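Local coordinates for mandelate racemase/muconate lactonizing protein (Alicyclobacillus acidocaldarius LAA1, PDB 3QLD) that is of unknown function but belongs to the mandelate racemase/muconate lactonizing branch of the enolase superfamily, with an N-terminal capping domain and a TIM-type barrel domain, at residues A[162-166]-A[342-347]; A[306-310]-A[322-326]. All coordinates share one frame; numbering follows the deposited sequence.

Contact 1: A[162-166]-A[342-347]; sequences EQGFR and FVEPGV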
loop_
_atom_site.group_PDB
_atom_site.type_symbol
_atom_site.label_atom_id
_atom_site.label_comp_id
_atom_site.label_asym_id
_atom_site.label_seq_id
_atom_site.Cartn_x
_atom_site.Cartn_y
_atom_site.Cartn_z
ATOM N N GLU A 162 28.863 2.236 27.187
ATOM C CA GLU A 162 29.725 3.257 27.783
ATOM C C GLU A 162 29.026 4.589 27.611
ATOM O O GLU A 162 29.225 5.517 28.416
ATOM C CB GLU A 162 31.102 3.266 27.122
ATOM C CG GLU A 162 32.033 2.130 27.581
ATOM C CD GLU A 162 33.204 1.845 26.616
ATOM O OE1 GLU A 162 33.409 2.603 25.626
ATOM O OE2 GLU A 162 33.941 0.848 26.852
ATOM N N GLN A 163 28.141 4.670 26.607
ATOM C CA GLN A 163 27.527 5.957 26.244
ATOM C C GLN A 163 26.199 6.172 26.934
ATOM O O GLN A 163 25.604 7.238 26.833
ATOM C CB GLN A 163 27.406 6.070 24.739
ATOM C CG GLN A 163 28.766 6.094 24.054
ATOM C CD GLN A 163 28.657 6.075 22.563
ATOM O OE1 GLN A 163 28.188 7.037 21.963
ATOM N NE2 GLN A 163 29.091 4.980 21.942
ATOM N N GLY A 164 25.750 5.141 27.651
ATOM C CA GLY A 164 24.542 5.180 28.460
ATOM C C GLY A 164 23.231 4.663 27.860
ATOM O O GLY A 164 22.161 4.783 28.502
ATOM N N PHE A 165 23.294 4.118 26.636
ATOM C CA PHE A 165 22.062 3.660 25.938
ATOM C C PHE A 165 21.474 2.562 26.782
ATOM O O PHE A 165 22.217 1.689 27.240
ATOM C CB PHE A 165 22.403 3.056 24.590
ATOM C CG PHE A 165 22.741 4.062 23.542
ATOM C CD1 PHE A 165 21.727 4.745 22.852
ATOM C CD2 PHE A 165 24.079 4.318 23.221
ATOM C CE1 PHE A 165 22.064 5.708 21.875
ATOM C CE2 PHE A 165 24.409 5.260 22.228
ATOM C CZ PHE A 165 23.365 5.951 21.549
ATOM N N ARG A 166 20.161 2.561 26.929
ATOM C CA ARG A 166 19.502 1.738 27.936
ATOM C C ARG A 166 18.974 0.426 27.327
ATOM O O ARG A 166 18.374 -0.416 28.015
ATOM C CB ARG A 166 18.394 2.542 28.606
ATOM C CG ARG A 166 18.961 3.753 29.435
ATOM C CD ARG A 166 19.892 3.290 30.608
ATOM N NE ARG A 166 19.991 4.374 31.609
ATOM C CZ ARG A 166 18.934 4.931 32.215
ATOM N NH1 ARG A 166 17.714 4.501 31.945
ATOM N NH2 ARG A 166 19.077 5.916 33.094
ATOM N N PHE A 342 21.043 14.054 24.386
ATOM C CA PHE A 342 20.772 13.469 25.684
ATOM C C PHE A 342 20.616 14.562 26.753
ATOM O O PHE A 342 21.409 15.518 26.768
ATOM C CB PHE A 342 21.948 12.577 26.078
ATOM C CG PHE A 342 22.009 11.238 25.365
ATOM C CD1 PHE A 342 20.861 10.450 25.173
ATOM C CD2 PHE A 342 23.240 10.734 24.930
ATOM C CE1 PHE A 342 20.937 9.187 24.547
ATOM C CE2 PHE A 342 23.329 9.488 24.298
ATOM C CZ PHE A 342 22.174 8.697 24.117
ATOM N N VAL A 343 19.587 14.458 27.595
ATOM C CA VAL A 343 19.525 15.246 28.838
ATOM C C VAL A 343 20.409 14.623 29.972
ATOM O O VAL A 343 20.927 15.334 30.860
ATOM C CB VAL A 343 18.052 15.471 29.312
ATOM C CG1 VAL A 343 17.323 14.160 29.596
ATOM C CG2 VAL A 343 18.000 16.383 30.525
ATOM N N GLU A 344 20.531 13.299 29.938
ATOM C CA GLU A 344 21.474 12.496 30.747
ATOM C C GLU A 344 21.879 11.336 29.843
ATOM O O GLU A 344 21.204 11.095 28.835
ATOM C CB GLU A 344 20.822 11.930 32.035
ATOM C CG GLU A 344 20.323 12.933 33.075
ATOM C CD GLU A 344 21.409 13.808 33.726
ATOM O OE1 GLU A 344 22.627 13.544 33.551
ATOM O OE2 GLU A 344 21.033 14.792 34.422
ATOM N N PRO A 345 22.971 10.605 30.158
ATOM C CA PRO A 345 23.314 9.554 29.186
ATOM C C PRO A 345 22.148 8.556 28.950
ATOM O O PRO A 345 21.456 8.135 29.906
ATOM C CB PRO A 345 24.570 8.892 29.800
ATOM C CG PRO A 345 25.200 10.057 30.597
ATOM C CD PRO A 345 24.008 10.762 31.198
ATOM N N GLY A 346 21.867 8.260 27.673
ATOM C CA GLY A 346 20.793 7.340 27.323
ATOM C C GLY A 346 19.379 7.858 27.486
ATOM O O GLY A 346 18.404 7.096 27.316
ATOM N N VAL A 347 19.229 9.140 27.812
ATOM C CA VAL A 347 17.914 9.700 28.098
ATOM C C VAL A 347 17.682 11.004 27.349
ATOM O O VAL A 347 18.598 11.819 27.214
ATOM C CB VAL A 347 17.726 9.989 29.608
ATOM C CG1 VAL A 347 16.273 10.412 29.898
ATOM C CG2 VAL A 347 18.126 8.790 30.457
#

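Contact 2: A[306-310]-A[322-326]; sequences RVHGL and TDLGP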
loop_
_atom_site.group_PDB
_atom_site.type_symbol
_atom_site.label_atom_id
_atom_site.label_comp_id
_atom_site.label_asym_id
_atom_site.label_seq_id
_atom_site.Cartn_x
_atom_site.Cartn_y
_atom_site.Cartn_z
ATOM N N ARG A 306 11.935 13.831 14.341
ATOM C CA ARG A 306 12.500 13.277 15.580
ATOM C C ARG A 306 11.784 13.891 16.802
ATOM O O ARG A 306 11.430 13.185 17.752
ATOM C CB ARG A 306 13.993 13.544 15.644
ATOM C CG ARG A 306 14.689 13.013 16.909
ATOM C CD ARG A 306 16.202 13.044 16.752
ATOM N NE ARG A 306 16.534 12.607 15.415
ATOM C CZ ARG A 306 16.797 11.357 15.097
ATOM N NH1 ARG A 306 16.835 10.410 16.041
ATOM N NH2 ARG A 306 16.990 11.052 13.825
ATOM N N VAL A 307 11.582 15.197 16.762
ATOM C CA VAL A 307 10.790 15.919 17.797
ATOM C C VAL A 307 9.384 15.355 17.963
ATOM O O VAL A 307 8.990 14.975 19.078
ATOM C CB VAL A 307 10.748 17.456 17.547
ATOM C CG1 VAL A 307 9.594 18.102 18.364
ATOM C CG2 VAL A 307 12.071 18.011 17.952
ATOM N N HIS A 308 8.660 15.197 16.857
ATOM C CA HIS A 308 7.308 14.587 16.877
ATOM C C HIS A 308 7.262 13.146 17.381
ATOM O O HIS A 308 6.285 12.749 18.023
ATOM C CB HIS A 308 6.647 14.687 15.478
ATOM C CG HIS A 308 6.119 16.057 15.162
ATOM N ND1 HIS A 308 5.565 16.383 13.940
ATOM C CD2 HIS A 308 6.074 17.195 15.910
ATOM C CE1 HIS A 308 5.178 17.653 13.954
ATOM N NE2 HIS A 308 5.466 18.166 15.147
ATOM N N GLY A 309 8.335 12.380 17.086
ATOM C CA GLY A 309 8.465 10.984 17.441
ATOM C C GLY A 309 8.789 10.898 18.940
ATOM O O GLY A 309 8.290 10.049 19.632
ATOM N N LEU A 310 9.654 11.776 19.438
ATOM C CA LEU A 310 9.796 11.858 20.923
ATOM C C LEU A 310 8.527 12.280 21.678
ATOM O O LEU A 310 8.266 11.765 22.731
ATOM C CB LEU A 310 10.984 12.733 21.272
ATOM C CG LEU A 310 12.339 12.251 20.720
ATOM C CD1 LEU A 310 13.363 13.399 20.489
ATOM C CD2 LEU A 310 13.059 11.171 21.569
ATOM N N THR A 322 12.994 4.091 23.176
ATOM C CA THR A 322 12.929 4.542 21.775
ATOM C C THR A 322 14.207 4.312 20.996
ATOM O O THR A 322 15.318 4.247 21.566
ATOM C CB THR A 322 12.385 6.013 21.667
ATOM O OG1 THR A 322 12.244 6.382 20.269
ATOM C CG2 THR A 322 13.354 7.042 22.402
ATOM N N ASP A 323 14.076 4.066 19.680
ATOM C CA ASP A 323 15.228 4.069 18.816
ATOM C C ASP A 323 15.663 5.519 18.423
ATOM O O ASP A 323 16.602 5.666 17.683
ATOM C CB ASP A 323 14.946 3.281 17.511
ATOM C CG ASP A 323 15.101 1.745 17.665
ATOM O OD1 ASP A 323 15.474 1.241 18.758
ATOM O OD2 ASP A 323 14.853 1.039 16.652
ATOM N N LEU A 324 14.910 6.543 18.815
ATOM C CA LEU A 324 15.147 7.921 18.342
ATOM C C LEU A 324 16.219 8.482 19.250
ATOM O O LEU A 324 15.940 8.711 20.402
ATOM C CB LEU A 324 13.883 8.773 18.495
ATOM C CG LEU A 324 12.705 8.384 17.559
ATOM C CD1 LEU A 324 11.462 9.141 17.940
ATOM C CD2 LEU A 324 13.075 8.713 16.098
ATOM N N GLY A 325 17.436 8.623 18.726
ATOM C CA GLY A 325 18.593 9.040 19.480
ATOM C C GLY A 325 18.993 10.462 19.136
ATOM O O GLY A 325 18.295 11.155 18.405
ATOM N N PRO A 326 20.114 10.911 19.670
ATOM C CA PRO A 326 20.499 12.322 19.418
ATOM C C PRO A 326 20.789 12.622 17.949
ATOM O O PRO A 326 21.329 11.744 17.227
ATOM C CB PRO A 326 21.780 12.481 20.249
ATOM C CG PRO A 326 21.670 11.424 21.329
ATOM C CD PRO A 326 21.081 10.226 20.544
#

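Contact 1: A[162-166]-A[342-347]
Phe-165 and Phe-342 meet as a T-shaped (edge-to-face) pair, while the backbone beside them joins a Schellman motif to a type II beta turn. The Schellman motif ends helix 150-162 at Gly-164 and turns the chain into barrel strand 167-171; the beta turn, Glu-344 to Val-347, leads into strand 347-349. In the aromatic pair, Phe-342 offers its edge: its CZ sits above the face of the Phe-165 ring, off centre toward the rim, 3.7 Å from CE1. The centroids are 5.5 Å apart and the planes are turned 72° against each other. Gly-164 O meets the alpha carbon of Gly-346 in a CA-H...O contact of 3.1 Å, with an angle of 147° at the hydrogen. Both glycines have positive phi, and the lack of side chains lets the two backbones approach this closely. Pro-345 and Gly-346 fill the two central turn positions, where a type II turn suits proline first and glycine second. Pro-345 CB also leans on Gln-163 O, 3.6 Å away.

In the next shell, the turn is closed by Val-347 N donating to Glu-344 O (3.0 Å), and Val-343 N bonds to Val-347 O. This fold-back lays the Phe-342 ring over its own turn, with Gly-346 N over the centre of the ring, 3.3 Å above its plane. Phe-165 leans on Ala-142 of strand 137-144. Arg-166 takes the outer flank: with CD turned back beside CA (chi2 -62°), its chain runs along the turn, and NH1 forms a salt bridge with Glu-139 of the same strand. The charge thus has a partner, while the flat face of the group, which offers no N-H, can take a methyl: Val-347 CG2 lies over one guanidinium face, 4.0 Å from Arg-166 NH2.

Contact 2: A[306-310]-A[322-326]
Thr-322, which packs its methyl against Leu-310, has its hydroxyl gripped twice: OG1 accepts a nearly straight bond from Leu-324 N (3.0 Å, 160° at the hydrogen), forming an ST turn, and is also hydrogen-bonded to Val-296 O. Threonine suits the place because one branch serves the backbone while the other, CG2, faces the helix, 4.2 Å from Leu-310 CD2.

The ST turn presents Leu-324 to helix 303-313 as the central apolar side chain. Its CD1 reaches the helix backbone at Gly-309, 3.4 Å from that residue's C and 3.5 Å from Leu-310 N. Glycine fits here because it leaves the helix surface bare where this methyl lands. An extended chain carries the methyl so far in: CD1 is anti to CA (chi2 171°). The two leucines run alongside each other, antiparallel, so that Leu-310 CD2 lies 4.0 Å from Leu-324 CB. Leu-324 O is buried here with no polar partner in the model.

One helical turn before Leu-310, the long Arg-306 side chain closes the other end of the contact. Fully stretched through its first two torsions (chi1 180°), it crosses to the loop and turns at the CG-CD bond, so the guanidinium comes up to Gly-325 O, with CD 3.3 Å from that oxygen. The bond from Arg-306 NH1 to that carbonyl is weak, and the position of NH1 is less sure. The stronger polar partner of this guanidinium is Glu-301 O, bonded to NH2. Gly-325 N is held by the Tyr-330 hydroxyl.

Thr-322 makes backbone bonds to Glu-139 and Ser-141, and Asp-323 to Val-296. The 322-326 segment thus bridges strands 293-296 and 137-144, consistent with the closure of the modified TIM barrel typical of the enolase superfamily, with helix 303-313 packed outside.

Overall arrangement
From the N terminus, the chain builds most of the capping domain, whose sheet strands 369-376 and 382-383 later complete, then enters the barrel at strand 137-144. Contact 1 closes a large loop: 175 residues, including most of the barrel strands, separate 162-166 from 342-347. Contact 2 is nested within it, a short, buried local closure: only 11 residues separate 306-310, on helix 303-313, from 322-326. The centres lie about 13 Å apart, and the two contacts touch where Phe-342 CE2 packs on Pro-326 CG. Contact 1 joins the loop after helix 150-162 to the turn before strand 347-349; contact 2 packs helix 303-313 against the following loop, with strand 137-144 beside both.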